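Local atomic coordinates of NO-binding heme-dependent sensor protein (Shewanella oneidensis, PDB entry 4U9B), a protein that binds heme b and, through the heme iron, senses nitric oxide, probably passing the signal on as other H-NOX gas sensors do. Residues 84-96 / 146-158. Residues are numbered along the deposited sequence; the frame is centred on the assembly and turned at random.
Sequences VVDKFDDFTSLVM and LFGAAQHFQQKIQ. With HEM (protoporphyrin IX containing Fe), chain B.
Two phenylalanines, Phe91 and Phe153, carry most of the contact between residues 84-96 and 146-158, each seated against the opposite segment. The Phe153 ring lies flat under the start of helix 91-96: Asp90 C stands over its centre, 3.6 Å above the plane, with Phe91 N nearer the rim on the same face. His152 CD2 covers the other face, so the ring is sandwiched. Its edge meets Phe88 O in plane, and Leu94 CD1 reaches Phe153 CE2 at 3.5 Å.

The Phe91 ring lies against the last turns of helix 139-152, its CG swung away from the backbone N (chi1 175°). There CE1 comes edge-on to Leu146 O at 3.4 Å and also touches Ala150 CB. Over one ring face sits Ile157 CG2 of the following strand, a CH-pi contact 4.2 Å from the centroid and 26° off the normal. Val95 CG2 covers part of the Phe91 ring from within its own helix and touches Leu146 CD2 at 3.7 Å.

No direct hydrogen bond joins the segments; polar bonds shape each one separately. Asp90 OD1 caps helix 91-96 by accepting from Ser93 N at 2.8 Å, while a Schellman motif, with Gln154 at C-prime, ends helix 139-152. A water bridges Phe88 O and His152 NE2 weakly.

Leu94 CD2 and Leu146 CD2 also touch one heme vinyl group, the latter 3.5 Å from CBB. Were Phe153 cut back to an alanine, the capped turn is likely to lose the ring beneath it, and Leu94 CD1 its aromatic neighbour. The axes of 91-96 and 146-152 run at 147°, roughly antiparallel, but Phe153 and Ile157, beyond the helix, share in the apolar grip, and the two leucines continue that surface into the heme pocket of the H-NOX fold.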
# COMPACT_ATOMS: atom_id res chain seq x y z
N VAL A 84 -0.65 -12.72 -10.32
CA VAL A 84 -1.82 -11.93 -9.99
C VAL A 84 -1.90 -10.68 -10.86
O VAL A 84 -2.94 -10.40 -11.46
CB VAL A 84 -1.82 -11.52 -8.50
CG1 VAL A 84 -2.99 -10.59 -8.18
CG2 VAL A 84 -1.87 -12.75 -7.61
N VAL A 85 -0.80 -9.94 -10.93
CA VAL A 85 -0.77 -8.69 -11.69
C VAL A 85 -0.91 -8.95 -13.19
O VAL A 85 -1.52 -8.16 -13.90
CB VAL A 85 0.52 -7.90 -11.41
CG1 VAL A 85 0.55 -6.60 -12.21
CG2 VAL A 85 0.64 -7.60 -9.92
N ASP A 86 -0.34 -10.06 -13.66
CA ASP A 86 -0.40 -10.42 -15.08
C ASP A 86 -1.84 -10.63 -15.57
O ASP A 86 -2.08 -10.68 -16.77
CB ASP A 86 0.41 -11.69 -15.35
CG ASP A 86 1.91 -11.44 -15.30
OD1 ASP A 86 2.34 -10.27 -15.33
OD2 ASP A 86 2.67 -12.44 -15.26
N LYS A 87 -2.78 -10.76 -14.64
CA LYS A 87 -4.18 -10.96 -15.00
C LYS A 87 -4.80 -9.72 -15.65
O LYS A 87 -5.87 -9.80 -16.24
CB LYS A 87 -5.00 -11.33 -13.76
CG LYS A 87 -4.74 -12.73 -13.23
CD LYS A 87 -5.68 -13.05 -12.09
CE LYS A 87 -5.76 -14.53 -11.82
NZ LYS A 87 -6.90 -14.85 -10.91
N PHE A 88 -4.12 -8.58 -15.53
CA PHE A 88 -4.68 -7.30 -15.96
C PHE A 88 -3.93 -6.71 -17.15
O PHE A 88 -2.70 -6.62 -17.15
CB PHE A 88 -4.67 -6.32 -14.80
CG PHE A 88 -5.40 -6.82 -13.59
CD1 PHE A 88 -6.79 -6.85 -13.58
CD2 PHE A 88 -4.71 -7.26 -12.48
CE1 PHE A 88 -7.47 -7.32 -12.48
CE2 PHE A 88 -5.39 -7.72 -11.37
CZ PHE A 88 -6.77 -7.75 -11.37
N ASP A 89 -4.69 -6.29 -18.16
CA ASP A 89 -4.13 -5.75 -19.40
C ASP A 89 -3.85 -4.26 -19.32
O ASP A 89 -3.06 -3.72 -20.10
CB ASP A 89 -5.07 -6.03 -20.57
CG ASP A 89 -5.07 -7.48 -21.00
OD1 ASP A 89 -3.97 -8.06 -21.13
OD2 ASP A 89 -6.17 -8.04 -21.21
N ASP A 90 -4.50 -3.58 -18.37
CA ASP A 90 -4.35 -2.13 -18.25
C ASP A 90 -4.66 -1.64 -16.84
O ASP A 90 -5.15 -2.39 -16.00
CB ASP A 90 -5.26 -1.42 -19.26
CG ASP A 90 -6.69 -1.91 -19.21
OD1 ASP A 90 -7.29 -1.88 -18.11
OD2 ASP A 90 -7.22 -2.33 -20.26
N PHE A 91 -4.38 -0.36 -16.61
CA PHE A 91 -4.55 0.25 -15.30
C PHE A 91 -5.98 0.16 -14.78
O PHE A 91 -6.21 -0.23 -13.64
CB PHE A 91 -4.10 1.72 -15.35
CG PHE A 91 -4.33 2.48 -14.08
CD1 PHE A 91 -3.46 2.33 -13.01
CD2 PHE A 91 -5.40 3.35 -13.96
CE1 PHE A 91 -3.67 3.04 -11.83
CE2 PHE A 91 -5.60 4.06 -12.79
CZ PHE A 91 -4.74 3.90 -11.72
N THR A 92 -6.95 0.51 -15.63
CA THR A 92 -8.35 0.52 -15.21
C THR A 92 -8.81 -0.87 -14.78
O THR A 92 -9.54 -1.01 -13.80
CB THR A 92 -9.27 1.03 -16.34
OG1 THR A 92 -8.91 2.38 -16.68
CG2 THR A 92 -10.73 1.00 -15.91
N SER A 93 -8.39 -1.89 -15.53
CA SER A 93 -8.76 -3.27 -15.22
C SER A 93 -8.24 -3.68 -13.85
O SER A 93 -8.96 -4.33 -13.08
CB SER A 93 -8.21 -4.22 -16.29
OG SER A 93 -8.54 -3.78 -17.59
N LEU A 94 -7.01 -3.29 -13.54
CA LEU A 94 -6.40 -3.63 -12.25
C LEU A 94 -7.18 -3.00 -11.11
O LEU A 94 -7.57 -3.68 -10.16
CB LEU A 94 -4.94 -3.17 -12.21
CG LEU A 94 -4.10 -3.63 -11.01
CD1 LEU A 94 -2.63 -3.71 -11.38
CD2 LEU A 94 -4.28 -2.72 -9.79
N VAL A 95 -7.41 -1.69 -11.19
CA VAL A 95 -8.08 -0.95 -10.12
C VAL A 95 -9.49 -1.48 -9.89
O VAL A 95 -9.92 -1.68 -8.75
CB VAL A 95 -8.15 0.55 -10.44
CG1 VAL A 95 -8.89 1.30 -9.33
CG2 VAL A 95 -6.75 1.12 -10.61
N MET A 96 -10.23 -1.70 -10.98
CA MET A 96 -11.58 -2.23 -10.88
C MET A 96 -11.57 -3.69 -10.43
O MET A 96 -12.61 -4.23 -10.04
CB MET A 96 -12.29 -2.10 -12.23
CG MET A 96 -12.56 -0.66 -12.64
SD MET A 96 -13.65 0.20 -11.48
CE MET A 96 -15.18 -0.69 -11.77
N LEU A 146 -1.74 3.12 -6.07
CA LEU A 146 -2.41 3.45 -7.32
C LEU A 146 -1.44 4.13 -8.28
O LEU A 146 -1.42 3.82 -9.47
CB LEU A 146 -3.62 4.34 -7.06
CG LEU A 146 -4.82 3.63 -6.44
CD1 LEU A 146 -5.77 4.63 -5.80
CD2 LEU A 146 -5.55 2.80 -7.49
N PHE A 147 -0.62 5.04 -7.76
CA PHE A 147 0.39 5.69 -8.58
C PHE A 147 1.43 4.68 -9.04
O PHE A 147 1.92 4.75 -10.17
CB PHE A 147 1.06 6.83 -7.81
CG PHE A 147 0.25 8.10 -7.76
CD1 PHE A 147 0.07 8.86 -8.91
CD2 PHE A 147 -0.31 8.54 -6.57
CE1 PHE A 147 -0.67 10.02 -8.87
CE2 PHE A 147 -1.05 9.71 -6.53
CZ PHE A 147 -1.23 10.45 -7.68
N GLY A 148 1.75 3.73 -8.17
CA GLY A 148 2.68 2.67 -8.51
C GLY A 148 2.13 1.82 -9.64
O GLY A 148 2.85 1.47 -10.58
N ALA A 149 0.85 1.48 -9.55
CA ALA A 149 0.18 0.69 -10.57
C ALA A 149 0.12 1.46 -11.88
O ALA A 149 0.23 0.89 -12.96
CB ALA A 149 -1.21 0.30 -10.12
N ALA A 150 -0.07 2.77 -11.78
CA ALA A 150 -0.11 3.63 -12.96
C ALA A 150 1.23 3.61 -13.68
O ALA A 150 1.29 3.44 -14.90
CB ALA A 150 -0.50 5.04 -12.56
N GLN A 151 2.32 3.77 -12.92
CA GLN A 151 3.67 3.69 -13.47
C GLN A 151 3.90 2.38 -14.20
O GLN A 151 4.44 2.35 -15.31
CB GLN A 151 4.71 3.84 -12.36
CG GLN A 151 5.12 5.28 -12.07
CD GLN A 151 6.07 5.85 -13.11
OE1 GLN A 151 6.57 5.12 -13.97
NE2 GLN A 151 6.32 7.15 -13.04
N HIS A 152 3.50 1.28 -13.56
CA HIS A 152 3.63 -0.06 -14.12
C HIS A 152 3.02 -0.15 -15.52
O HIS A 152 3.62 -0.73 -16.43
CB HIS A 152 2.95 -1.06 -13.19
CG HIS A 152 2.99 -2.48 -13.69
ND1 HIS A 152 4.10 -3.28 -13.55
CD2 HIS A 152 2.06 -3.23 -14.31
CE1 HIS A 152 3.85 -4.47 -14.07
NE2 HIS A 152 2.61 -4.46 -14.54
N PHE A 153 1.85 0.45 -15.70
CA PHE A 153 1.13 0.39 -16.97
C PHE A 153 1.43 1.58 -17.87
O PHE A 153 0.78 1.76 -18.90
CB PHE A 153 -0.38 0.30 -16.72
CG PHE A 153 -0.84 -1.04 -16.25
CD1 PHE A 153 -0.88 -2.12 -17.12
CD2 PHE A 153 -1.24 -1.24 -14.94
CE1 PHE A 153 -1.30 -3.36 -16.70
CE2 PHE A 153 -1.67 -2.47 -14.51
CZ PHE A 153 -1.70 -3.54 -15.39
N GLN A 154 2.42 2.39 -17.49
CA GLN A 154 2.81 3.56 -18.28
C GLN A 154 1.65 4.53 -18.46
O GLN A 154 1.55 5.21 -19.48
CB GLN A 154 3.34 3.13 -19.65
CG GLN A 154 4.46 2.10 -19.60
CD GLN A 154 5.74 2.67 -19.02
OE1 GLN A 154 5.84 3.87 -18.76
NE2 GLN A 154 6.72 1.80 -18.79
N GLN A 155 0.77 4.57 -17.46
CA GLN A 155 -0.42 5.40 -17.50
C GLN A 155 -0.26 6.60 -16.57
O GLN A 155 0.09 6.43 -15.40
CB GLN A 155 -1.65 4.58 -17.09
CG GLN A 155 -2.96 5.35 -17.07
CD GLN A 155 -3.35 5.86 -18.44
OE1 GLN A 155 -3.82 5.10 -19.28
NE2 GLN A 155 -3.16 7.16 -18.66
N LYS A 156 -0.50 7.80 -17.07
CA LYS A 156 -0.48 8.99 -16.23
C LYS A 156 -1.84 9.17 -15.56
O LYS A 156 -2.87 9.01 -16.21
CB LYS A 156 -0.12 10.24 -17.04
CG LYS A 156 0.02 11.49 -16.18
CD LYS A 156 0.30 12.72 -17.01
CE LYS A 156 0.49 13.95 -16.13
NZ LYS A 156 -0.62 14.14 -15.16
N ILE A 157 -1.84 9.48 -14.27
CA ILE A 157 -3.08 9.68 -13.53
C ILE A 157 -3.02 10.89 -12.61
O ILE A 157 -1.95 11.40 -12.28
CB ILE A 157 -3.45 8.43 -12.69
CG1 ILE A 157 -2.41 8.16 -11.60
CG2 ILE A 157 -3.61 7.22 -13.59
CD1 ILE A 157 -2.88 7.20 -10.53
N GLN A 158 -4.20 11.34 -12.20
CA GLN A 158 -4.36 12.35 -11.16
C GLN A 158 -5.36 11.79 -10.16
O GLN A 158 -6.30 11.10 -10.55
CB GLN A 158 -4.85 13.67 -11.75
CG GLN A 158 -4.12 14.90 -11.25
CD GLN A 158 -4.51 16.16 -12.01
OE1 GLN A 158 -5.57 16.22 -12.63
NE2 GLN A 158 -3.64 17.17 -11.97
CHA HEM B . -2.57 -4.60 1.80
CHB HEM B . -4.43 -1.46 -1.37
CHC HEM B . -2.61 -4.01 -5.04
CHD HEM B . -1.83 -7.67 -1.96
C1A HEM B . -3.06 -3.45 1.25
C2A HEM B . -3.19 -2.17 1.92
C3A HEM B . -3.71 -1.30 1.03
C4A HEM B . -3.92 -2.00 -0.22
CMA HEM B . -4.02 0.18 1.27
CAA HEM B . -2.81 -1.85 3.38
CBA HEM B . -3.77 -2.54 4.36
CGA HEM B . -5.00 -1.72 4.66
O1A HEM B . -5.84 -2.18 5.48
O2A HEM B . -5.16 -0.60 4.11
C1B HEM B . -4.06 -1.83 -2.64
C2B HEM B . -4.25 -1.05 -3.84
C3B HEM B . -3.76 -1.77 -4.87
C4B HEM B . -3.22 -3.00 -4.33
CMB HEM B . -4.94 0.33 -3.83
CAB HEM B . -3.67 -1.42 -6.38
CBB HEM B . -3.76 -0.18 -6.86
C1C HEM B . -2.24 -5.24 -4.53
C2C HEM B . -1.66 -6.32 -5.29
C3C HEM B . -1.45 -7.35 -4.46
C4C HEM B . -1.88 -6.95 -3.13
CMC HEM B . -1.37 -6.27 -6.80
CAC HEM B . -0.83 -8.70 -4.92
CBC HEM B . -0.84 -9.81 -4.18
C1D HEM B . -1.86 -7.16 -0.68
C2D HEM B . -1.39 -7.87 0.49
C3D HEM B . -1.62 -6.91 1.66
C4D HEM B . -2.21 -5.72 1.08
CMD HEM B . -0.78 -9.28 0.54
CAD HEM B . -1.30 -7.16 3.14
CBD HEM B . -2.50 -7.79 3.84
CGD HEM B . -2.14 -8.01 5.29
O1D HEM B . -1.20 -7.33 5.77
O2D HEM B . -2.80 -8.85 5.97
NA HEM B . -3.51 -3.31 -0.05
NB HEM B . -3.43 -3.01 -2.97
NC HEM B . -2.36 -5.65 -3.22
ND HEM B . -2.33 -5.90 -0.29
FE HEM B . -3.10 -4.55 -1.63
O HOH W 1 0.64 -6.53 -16.21